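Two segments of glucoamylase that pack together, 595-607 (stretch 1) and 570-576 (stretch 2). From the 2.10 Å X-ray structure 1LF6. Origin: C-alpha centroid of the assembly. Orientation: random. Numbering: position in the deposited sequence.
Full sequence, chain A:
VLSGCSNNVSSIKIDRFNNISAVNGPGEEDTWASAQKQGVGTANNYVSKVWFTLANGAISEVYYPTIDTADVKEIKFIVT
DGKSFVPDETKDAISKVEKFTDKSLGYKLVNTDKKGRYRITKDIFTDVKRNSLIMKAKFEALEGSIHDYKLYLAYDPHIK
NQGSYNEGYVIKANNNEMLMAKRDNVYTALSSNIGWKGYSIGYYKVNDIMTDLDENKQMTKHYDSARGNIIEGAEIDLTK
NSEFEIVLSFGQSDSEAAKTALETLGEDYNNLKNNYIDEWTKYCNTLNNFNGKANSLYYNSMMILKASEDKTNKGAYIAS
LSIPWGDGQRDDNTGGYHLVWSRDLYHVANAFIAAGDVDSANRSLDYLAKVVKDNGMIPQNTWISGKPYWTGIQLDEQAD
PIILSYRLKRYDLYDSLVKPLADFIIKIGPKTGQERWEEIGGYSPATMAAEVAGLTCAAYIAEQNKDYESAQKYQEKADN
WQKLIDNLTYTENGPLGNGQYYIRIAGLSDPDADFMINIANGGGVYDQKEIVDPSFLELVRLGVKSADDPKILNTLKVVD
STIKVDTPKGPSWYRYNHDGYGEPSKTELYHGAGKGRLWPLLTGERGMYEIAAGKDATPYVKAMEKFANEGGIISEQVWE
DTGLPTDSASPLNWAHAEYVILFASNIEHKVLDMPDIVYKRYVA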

# COMPACT_ATOMS: atom_id res chain seq x y z
N LYS A 595 -8.82 15.33 10.52
CA LYS A 595 -9.86 15.59 9.55
C LYS A 595 -9.68 14.73 8.29
O LYS A 595 -8.67 14.83 7.61
CB LYS A 595 -9.83 17.08 9.18
CG LYS A 595 -11.05 17.62 8.46
CD LYS A 595 -10.82 19.11 8.24
CE LYS A 595 -12.06 19.84 7.75
NZ LYS A 595 -11.77 21.31 7.63
N GLY A 596 -10.67 13.89 8.02
CA GLY A 596 -10.62 13.02 6.85
C GLY A 596 -10.57 13.83 5.57
O GLY A 596 -11.26 14.83 5.44
N ARG A 597 -9.75 13.41 4.62
CA ARG A 597 -9.64 14.15 3.37
C ARG A 597 -10.29 13.43 2.20
O ARG A 597 -11.08 12.50 2.39
CB ARG A 597 -8.16 14.47 3.11
CG ARG A 597 -7.48 15.17 4.29
CD ARG A 597 -8.02 16.59 4.55
NE ARG A 597 -7.49 17.18 5.79
CZ ARG A 597 -7.60 18.46 6.12
NH1 ARG A 597 -8.22 19.32 5.32
NH2 ARG A 597 -7.10 18.90 7.27
N LEU A 598 -9.98 13.87 0.99
CA LEU A 598 -10.56 13.30 -0.23
C LEU A 598 -9.90 11.99 -0.66
O LEU A 598 -8.68 11.86 -0.62
CB LEU A 598 -10.46 14.32 -1.37
CG LEU A 598 -11.56 15.39 -1.51
CD1 LEU A 598 -12.23 15.68 -0.19
CD2 LEU A 598 -10.93 16.65 -2.09
N TRP A 599 -10.72 11.04 -1.09
CA TRP A 599 -10.21 9.74 -1.51
C TRP A 599 -10.30 9.52 -3.01
O TRP A 599 -11.40 9.37 -3.56
CB TRP A 599 -10.97 8.62 -0.80
CG TRP A 599 -10.66 8.49 0.67
CD1 TRP A 599 -10.67 9.49 1.60
CD2 TRP A 599 -10.34 7.29 1.38
NE1 TRP A 599 -10.38 8.98 2.84
CE2 TRP A 599 -10.17 7.63 2.74
CE3 TRP A 599 -10.18 5.95 0.99
CZ2 TRP A 599 -9.85 6.68 3.72
CZ3 TRP A 599 -9.86 5.01 1.96
CH2 TRP A 599 -9.70 5.38 3.31
N PRO A 600 -9.16 9.49 -3.71
CA PRO A 600 -9.28 9.26 -5.15
C PRO A 600 -10.02 7.95 -5.40
O PRO A 600 -10.62 7.75 -6.46
CB PRO A 600 -7.82 9.25 -5.63
CG PRO A 600 -6.98 9.20 -4.37
CD PRO A 600 -7.80 9.92 -3.35
N LEU A 601 -9.98 7.05 -4.42
CA LEU A 601 -10.69 5.77 -4.53
C LEU A 601 -12.16 6.05 -4.82
O LEU A 601 -12.77 5.40 -5.66
CB LEU A 601 -10.57 4.98 -3.22
CG LEU A 601 -11.51 3.78 -3.02
CD1 LEU A 601 -11.26 2.72 -4.08
CD2 LEU A 601 -11.30 3.20 -1.62
N LEU A 602 -12.73 7.02 -4.11
CA LEU A 602 -14.13 7.36 -4.29
C LEU A 602 -14.40 8.08 -5.61
O LEU A 602 -15.53 8.11 -6.09
CB LEU A 602 -14.62 8.20 -3.11
CG LEU A 602 -14.51 7.39 -1.80
CD1 LEU A 602 -15.02 8.22 -0.63
CD2 LEU A 602 -15.30 6.09 -1.95
N THR A 603 -13.36 8.66 -6.20
CA THR A 603 -13.49 9.31 -7.50
C THR A 603 -13.68 8.17 -8.50
O THR A 603 -14.50 8.25 -9.41
CB THR A 603 -12.23 10.11 -7.87
OG1 THR A 603 -12.10 11.24 -7.00
CG2 THR A 603 -12.31 10.60 -9.32
N GLY A 604 -12.89 7.12 -8.32
CA GLY A 604 -12.98 5.96 -9.19
C GLY A 604 -14.32 5.27 -9.05
O GLY A 604 -14.93 4.88 -10.05
N GLU A 605 -14.79 5.11 -7.81
CA GLU A 605 -16.08 4.45 -7.60
C GLU A 605 -17.23 5.24 -8.23
O GLU A 605 -18.17 4.65 -8.75
CB GLU A 605 -16.34 4.22 -6.10
CG GLU A 605 -15.51 3.08 -5.51
CD GLU A 605 -16.04 2.58 -4.17
OE1 GLU A 605 -15.39 1.70 -3.57
OE2 GLU A 605 -17.10 3.06 -3.72
N ARG A 606 -17.15 6.58 -8.19
CA ARG A 606 -18.19 7.40 -8.80
C ARG A 606 -18.15 7.21 -10.31
O ARG A 606 -19.19 7.16 -10.98
CB ARG A 606 -18.00 8.88 -8.48
CG ARG A 606 -18.87 9.79 -9.35
CD ARG A 606 -20.38 9.57 -9.12
NE ARG A 606 -20.83 10.29 -7.93
CZ ARG A 606 -21.65 11.33 -7.95
NH1 ARG A 606 -21.98 11.91 -6.81
NH2 ARG A 606 -22.15 11.79 -9.08
N GLY A 607 -16.94 7.12 -10.85
CA GLY A 607 -16.78 6.92 -12.28
C GLY A 607 -17.42 5.62 -12.69
O GLY A 607 -18.07 5.53 -13.74
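Stretch 2 (570-576) GPSWYRY

The contact between the two segments is anchored by a short relay of hydroxyl groups. Thr 603, in the first turn of the helix that begins at Pro 600, donates a hydrogen bond from OG1 to the backbone O of Pro 571 at 2.7 Å, and the same OG1 accepts one from OG of Ser 572 at 3.0 Å. A small hydroxyl residue suits each position: Ser 572, extended and with its CA-to-CB bond pointing toward stretch 1, reaches Thr 603 with a t rotamer, and the threonine carries the chain of hydrogen bonds on to the carbonyl of Pro 571. A third bond joins backbone to backbone, N of Trp 599 to O of Trp 573 at 3.2 Å and nearly straight at 173°.

Stretch 2 is extended through Tyr 574, and Arg 575, with phi and psi of -68° and -32°, breaks the run. Gly 570, at phi 133°, adopts a conformation that calls for glycine. The strand crosses the helix at 102°, close to perpendicular, with axes approaching to 6.2 Å. The backbones come close at two places, CA of Thr 603 to CA of Ser 572 and CA of Leu 598 to CA of Tyr 574, both 4.9 Å. A water accepts from N of Arg 575 at 3.0 Å and lies 2.8 Å from O of Arg 597.

Around this polar framework lie aromatic rings covered by aliphatic groups. Trp 573 starts away from stretch 1, but its broad indole returns to the helix: CB of Arg 606 sits over its six-membered ring, 4.2 Å from the centroid. Arginine serves well here, since its methylenes pack on the ring while its guanidinium, with CZ2 of Trp 573 over one face, is hydrogen-bonded elsewhere in the structure. Leu 602, its CA-to-CB bond directed toward stretch 2, packs against its backbone, with CD1 of Leu 602 3.5 Å from O of Tyr 574 and CB of Leu 602 4.3 Å from CB of Trp 573; a branched apolar side chain suits this buried place.

Farther out, CD1 of Leu 598 lies almost squarely over the Tyr 574 ring, 3.5 Å from its centroid, while O of Gly 596 meets the ring edge at CE1 of Tyr 574, 3.3 Å away. Arg 575 covers Trp 599 similarly, with CG of Arg 575 3.7 Å from the centroid of the five-membered ring of Trp 599. Together the two segments bury 708 Å², both sides summed.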

# COMPACT_ATOMS: atom_id res chain seq x y z
N GLY A 570 -9.52 17.69 -10.32
CA GLY A 570 -10.76 17.02 -10.66
C GLY A 570 -11.61 16.80 -9.42
O GLY A 570 -11.24 17.22 -8.32
N PRO A 571 -12.76 16.13 -9.55
CA PRO A 571 -13.61 15.90 -8.39
C PRO A 571 -13.26 14.68 -7.56
O PRO A 571 -12.74 13.68 -8.07
CB PRO A 571 -14.98 15.77 -9.01
CG PRO A 571 -14.66 14.95 -10.24
CD PRO A 571 -13.41 15.64 -10.78
N SER A 572 -13.53 14.78 -6.26
CA SER A 572 -13.33 13.67 -5.34
C SER A 572 -14.33 13.85 -4.20
O SER A 572 -14.97 14.90 -4.09
CB SER A 572 -11.91 13.61 -4.80
OG SER A 572 -11.65 12.32 -4.25
N TRP A 573 -14.48 12.83 -3.37
CA TRP A 573 -15.44 12.87 -2.27
C TRP A 573 -14.83 12.42 -0.95
O TRP A 573 -13.83 11.70 -0.94
CB TRP A 573 -16.62 11.94 -2.58
CG TRP A 573 -17.50 12.40 -3.70
CD1 TRP A 573 -18.74 12.94 -3.57
CD2 TRP A 573 -17.20 12.39 -5.10
NE1 TRP A 573 -19.24 13.27 -4.81
CE2 TRP A 573 -18.31 12.95 -5.77
CE3 TRP A 573 -16.09 11.98 -5.86
CZ2 TRP A 573 -18.36 13.11 -7.16
CZ3 TRP A 573 -16.14 12.13 -7.25
CH2 TRP A 573 -17.27 12.69 -7.88
N TYR A 574 -15.43 12.86 0.16
CA TYR A 574 -15.01 12.43 1.50
C TYR A 574 -15.75 11.10 1.68
O TYR A 574 -16.72 10.84 0.97
CB TYR A 574 -15.51 13.39 2.59
CG TYR A 574 -14.91 14.77 2.58
CD1 TYR A 574 -13.67 15.02 3.16
CD2 TYR A 574 -15.59 15.84 2.00
CE1 TYR A 574 -13.13 16.29 3.17
CE2 TYR A 574 -15.06 17.13 2.00
CZ TYR A 574 -13.82 17.35 2.59
OH TYR A 574 -13.29 18.61 2.61
N ARG A 575 -15.31 10.29 2.64
CA ARG A 575 -15.97 9.01 2.91
C ARG A 575 -17.37 9.24 3.49
O ARG A 575 -18.27 8.43 3.28
CB ARG A 575 -15.16 8.19 3.91
CG ARG A 575 -13.70 8.03 3.56
CD ARG A 575 -12.90 7.78 4.84
NE ARG A 575 -12.82 6.39 5.22
CZ ARG A 575 -12.54 5.96 6.44
NH1 ARG A 575 -12.48 4.65 6.69
NH2 ARG A 575 -12.37 6.81 7.43
N TYR A 576 -17.52 10.32 4.25
CA TYR A 576 -18.80 10.69 4.87
C TYR A 576 -18.60 11.99 5.64
O TYR A 576 -17.46 12.36 5.94
CB TYR A 576 -19.29 9.59 5.82
CG TYR A 576 -18.29 9.20 6.90
CD1 TYR A 576 -18.18 9.96 8.08
CD2 TYR A 576 -17.45 8.10 6.74
CE1 TYR A 576 -17.25 9.62 9.06
CE2 TYR A 576 -16.52 7.76 7.72
CZ TYR A 576 -16.42 8.52 8.88
OH TYR A 576 -15.49 8.19 9.84
O HOH W 1 -13.12 11.68 4.16